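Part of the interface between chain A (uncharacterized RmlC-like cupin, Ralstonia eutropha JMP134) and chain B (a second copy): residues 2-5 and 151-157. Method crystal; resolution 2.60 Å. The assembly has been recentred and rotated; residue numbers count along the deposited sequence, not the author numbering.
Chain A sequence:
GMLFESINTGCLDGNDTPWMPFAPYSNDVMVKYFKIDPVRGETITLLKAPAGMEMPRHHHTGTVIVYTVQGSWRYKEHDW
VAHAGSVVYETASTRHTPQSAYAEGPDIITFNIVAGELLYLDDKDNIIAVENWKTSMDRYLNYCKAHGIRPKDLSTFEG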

HETATM    1  N   MSE A   2      -9.069  -8.805  20.239  1.00 57.20           N
HETATM    2  CA  MSE A   2      -7.750  -8.811  19.566  1.00 57.82           C
HETATM    3  C   MSE A   2      -8.018  -9.243  18.093  1.00 57.74           C
HETATM    4  O   MSE A   2      -8.348 -10.402  17.839  1.00 58.80           O
HETATM    5  CB  MSE A   2      -6.813  -9.771  20.287  1.00 57.64           C
HETATM    6  CG  MSE A   2      -5.330  -9.486  20.127  1.00 59.52           C
HETATM    7 SE   MSE A   2      -4.479  -8.388  21.566  0.75 63.30          SE
HETATM    8  CE  MSE A   2      -5.815  -7.114  21.854  1.00 66.60           C
ATOM      9  N   LEU A   3      -7.879  -8.320  17.138  1.00 57.85           N
ATOM     10  CA  LEU A   3      -8.170  -8.597  15.699  1.00 58.51           C
ATOM     11  C   LEU A   3      -7.324  -9.634  14.953  1.00 59.04           C
ATOM     12  O   LEU A   3      -7.890 -10.392  14.164  1.00 58.98           O
ATOM     13  CB  LEU A   3      -8.081  -7.313  14.863  1.00 57.49           C
ATOM     14  N   PHE A   4      -6.009  -9.686  15.217  1.00 59.23           N
ATOM     15  CA  PHE A   4      -5.095 -10.627  14.506  1.00 59.02           C
ATOM     16  C   PHE A   4      -5.461 -12.115  14.683  1.00 59.70           C
ATOM     17  O   PHE A   4      -5.130 -12.940  13.821  1.00 58.01           O
ATOM     18  CB  PHE A   4      -3.609 -10.403  14.875  1.00 58.88           C
ATOM     19  CG  PHE A   4      -3.163 -11.044  16.179  1.00 59.57           C
ATOM     20  CD1 PHE A   4      -2.679 -12.367  16.185  1.00 59.68           C
ATOM     21  CD2 PHE A   4      -3.163 -10.333  17.376  1.00 57.36           C
ATOM     22  CE1 PHE A   4      -2.250 -12.978  17.359  1.00 58.49           C
ATOM     23  CE2 PHE A   4      -2.720 -10.942  18.554  1.00 57.15           C
ATOM     24  CZ  PHE A   4      -2.270 -12.267  18.543  1.00 57.86           C
ATOM     25  N   GLU A   5      -6.087 -12.436  15.823  1.00 61.23           N
ATOM     26  CA  GLU A   5      -6.571 -13.785  16.139  1.00 62.29           C
ATOM     27  C   GLU A   5      -7.652 -14.233  15.121  1.00 62.74           C
ATOM     28  O   GLU A   5      -7.722 -15.419  14.787  1.00 63.53           O
ATOM     29  CB  GLU A   5      -7.078 -13.852  17.593  1.00 61.81           C
ATOM     30  CG  GLU A   5      -5.958 -13.633  18.656  1.00 63.82           C
ATOM     31  CD  GLU A   5      -6.449 -13.581  20.104  1.00 63.62           C
ATOM     32  OE1 GLU A   5      -7.668 -13.441  20.345  1.00 69.19           O
ATOM     33  OE2 GLU A   5      -5.595 -13.651  21.015  1.00 63.33           O
TER
ATOM     34  N   PRO B 151      -2.446  -5.728  27.669  1.00 47.34           N
ATOM     35  CA  PRO B 151      -1.978  -5.326  26.344  1.00 46.45           C
ATOM     36  C   PRO B 151      -3.070  -4.675  25.500  1.00 46.78           C
ATOM     37  O   PRO B 151      -4.242  -5.045  25.629  1.00 47.27           O
ATOM     38  CB  PRO B 151      -1.549  -6.652  25.715  1.00 46.17           C
ATOM     39  CG  PRO B 151      -2.440  -7.644  26.315  1.00 45.94           C
ATOM     40  CD  PRO B 151      -2.715  -7.179  27.715  1.00 47.44           C
ATOM     41  N   LYS B 152      -2.665  -3.707  24.671  1.00 46.91           N
ATOM     42  CA  LYS B 152      -3.551  -2.993  23.744  1.00 45.92           C
ATOM     43  C   LYS B 152      -3.622  -3.741  22.428  1.00 45.63           C
ATOM     44  O   LYS B 152      -2.710  -4.493  22.097  1.00 44.72           O
ATOM     45  CB  LYS B 152      -3.101  -1.542  23.514  1.00 45.13           C
ATOM     46  CG  LYS B 152      -3.488  -0.635  24.647  1.00 48.60           C
ATOM     47  CD  LYS B 152      -3.033   0.799  24.454  1.00 50.25           C
ATOM     48  CE  LYS B 152      -3.783   1.715  25.417  1.00 50.99           C
ATOM     49  NZ  LYS B 152      -3.667   1.308  26.852  1.00 54.00           N
ATOM     50  N   ASP B 153      -4.712  -3.519  21.690  1.00 46.89           N
ATOM     51  CA  ASP B 153      -4.936  -4.151  20.395  1.00 47.58           C
ATOM     52  C   ASP B 153      -4.265  -3.315  19.307  1.00 48.09           C
ATOM     53  O   ASP B 153      -4.878  -2.416  18.721  1.00 49.49           O
ATOM     54  CB  ASP B 153      -6.440  -4.329  20.114  1.00 47.82           C
ATOM     55  CG  ASP B 153      -6.733  -5.225  18.896  1.00 51.02           C
ATOM     56  OD1 ASP B 153      -5.813  -5.789  18.251  1.00 53.94           O
ATOM     57  OD2 ASP B 153      -7.932  -5.400  18.596  1.00 54.71           O
ATOM     58  N   LEU B 154      -3.000  -3.632  19.035  1.00 48.28           N
ATOM     59  CA  LEU B 154      -2.238  -2.961  17.980  1.00 48.43           C
ATOM     60  C   LEU B 154      -2.631  -3.523  16.580  1.00 51.79           C
ATOM     61  O   LEU B 154      -2.241  -2.949  15.555  1.00 52.57           O
ATOM     62  CB  LEU B 154      -0.737  -3.082  18.240  1.00 46.37           C
ATOM     63  CG  LEU B 154      -0.222  -2.630  19.608  1.00 40.60           C
ATOM     64  CD1 LEU B 154       1.283  -2.799  19.622  1.00 37.18           C
ATOM     65  CD2 LEU B 154      -0.597  -1.197  19.960  1.00 33.86           C
ATOM     66  N   SER B 155      -3.365  -4.647  16.539  1.00 55.74           N
ATOM     67  CA  SER B 155      -3.847  -5.269  15.301  1.00 57.66           C
ATOM     68  C   SER B 155      -4.930  -4.438  14.609  1.00 59.49           C
ATOM     69  O   SER B 155      -4.891  -4.336  13.396  1.00 62.11           O
ATOM     70  CB  SER B 155      -4.366  -6.692  15.571  1.00 56.83           C
ATOM     71  N   THR B 156      -5.879  -3.859  15.354  1.00 62.32           N
ATOM     72  CA  THR B 156      -6.960  -3.026  14.766  1.00 64.97           C
ATOM     73  C   THR B 156      -6.568  -1.558  14.613  1.00 67.67           C
ATOM     74  O   THR B 156      -5.624  -1.086  15.263  1.00 66.87           O
ATOM     75  CB  THR B 156      -8.287  -3.031  15.592  1.00 64.30           C
ATOM     76  OG1 THR B 156      -8.026  -2.593  16.934  1.00 63.68           O
ATOM     77  CG2 THR B 156      -8.888  -4.384  15.636  1.00 64.60           C
ATOM     78  N   PHE B 157      -7.339  -0.870  13.756  1.00 70.66           N
ATOM     79  CA  PHE B 157      -7.225   0.555  13.443  1.00 72.46           C
ATOM     80  C   PHE B 157      -8.468   1.184  14.056  1.00 73.80           C
ATOM     81  O   PHE B 157      -9.492   1.305  13.386  1.00 73.91           O
ATOM     82  CB  PHE B 157      -7.139   0.780  11.933  1.00 72.26           C
ATOM     83  CG  PHE B 157      -5.931   0.160  11.308  1.00 71.39           C
ATOM     84  CD1 PHE B 157      -5.973  -1.148  10.831  1.00 71.49           C
ATOM     85  CD2 PHE B 157      -4.747   0.877  11.203  1.00 69.91           C
ATOM     86  CE1 PHE B 157      -4.849  -1.731  10.263  1.00 72.37           C
ATOM     87  CE2 PHE B 157      -3.616   0.300  10.643  1.00 71.74           C
ATOM     88  CZ  PHE B 157      -3.666  -1.003  10.170  1.00 73.13           C
TER

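A carboxylate that accepts hydrogen bonds from its own loop can also receive a backbone amide from a neighbouring chain, and the contact between these two cupin copies illustrates the principle on a small scale. The polar part of the contact centres on B:Asp153. Its CA-to-CB bond points toward chain A, and both carboxylate oxygens lie within reach of one donor: the backbone N of A:Leu3 hydrogen-bonds to OD2 of B:Asp153 at 3.3 Å and, weakly, to OD1 of the same residue at 3.5 Å. The N-H...acceptor angles are 149° to OD2 and 152° to OD1, so the amide points between the two oxygens, with OD2 the shorter bond. The donor is main chain, so no side-chain atom of A:Leu3 takes part in this link.

The same carboxylate is held from its own side by weak hydrogen bonds. OD1 of B:Asp153 accepts from the backbone N of B:Ser155 at 3.2 Å and from the backbone N of B:Thr156 at 3.5 Å, while OD2 of B:Asp153 accepts from OG1 of B:Thr156 at 3.3 Å. The loop thus folds back around the acid.

Van der Waals contacts flank this polar centre. CB of A:Leu3, the last modelled atom of that side chain, approaches CG2 of B:Thr156 to 3.1 Å, closer than two carbons normally come, and lies 3.8 Å from CB of B:Ser155. CB of B:Ser155 also lies 3.4 Å from the backbone N of A:Phe4 and near the plane of the phenylalanine ring, at its edge. The selenomethionine A:Met2 shows how a flexible side chain can reverse its initial course: its CA-to-CB bond points away from chain B, yet its end returns, bringing CE to 3.3 Å from CB of B:Asp153. The aliphatic carbon of the acid is therefore in contact while its oxygens serve the amide.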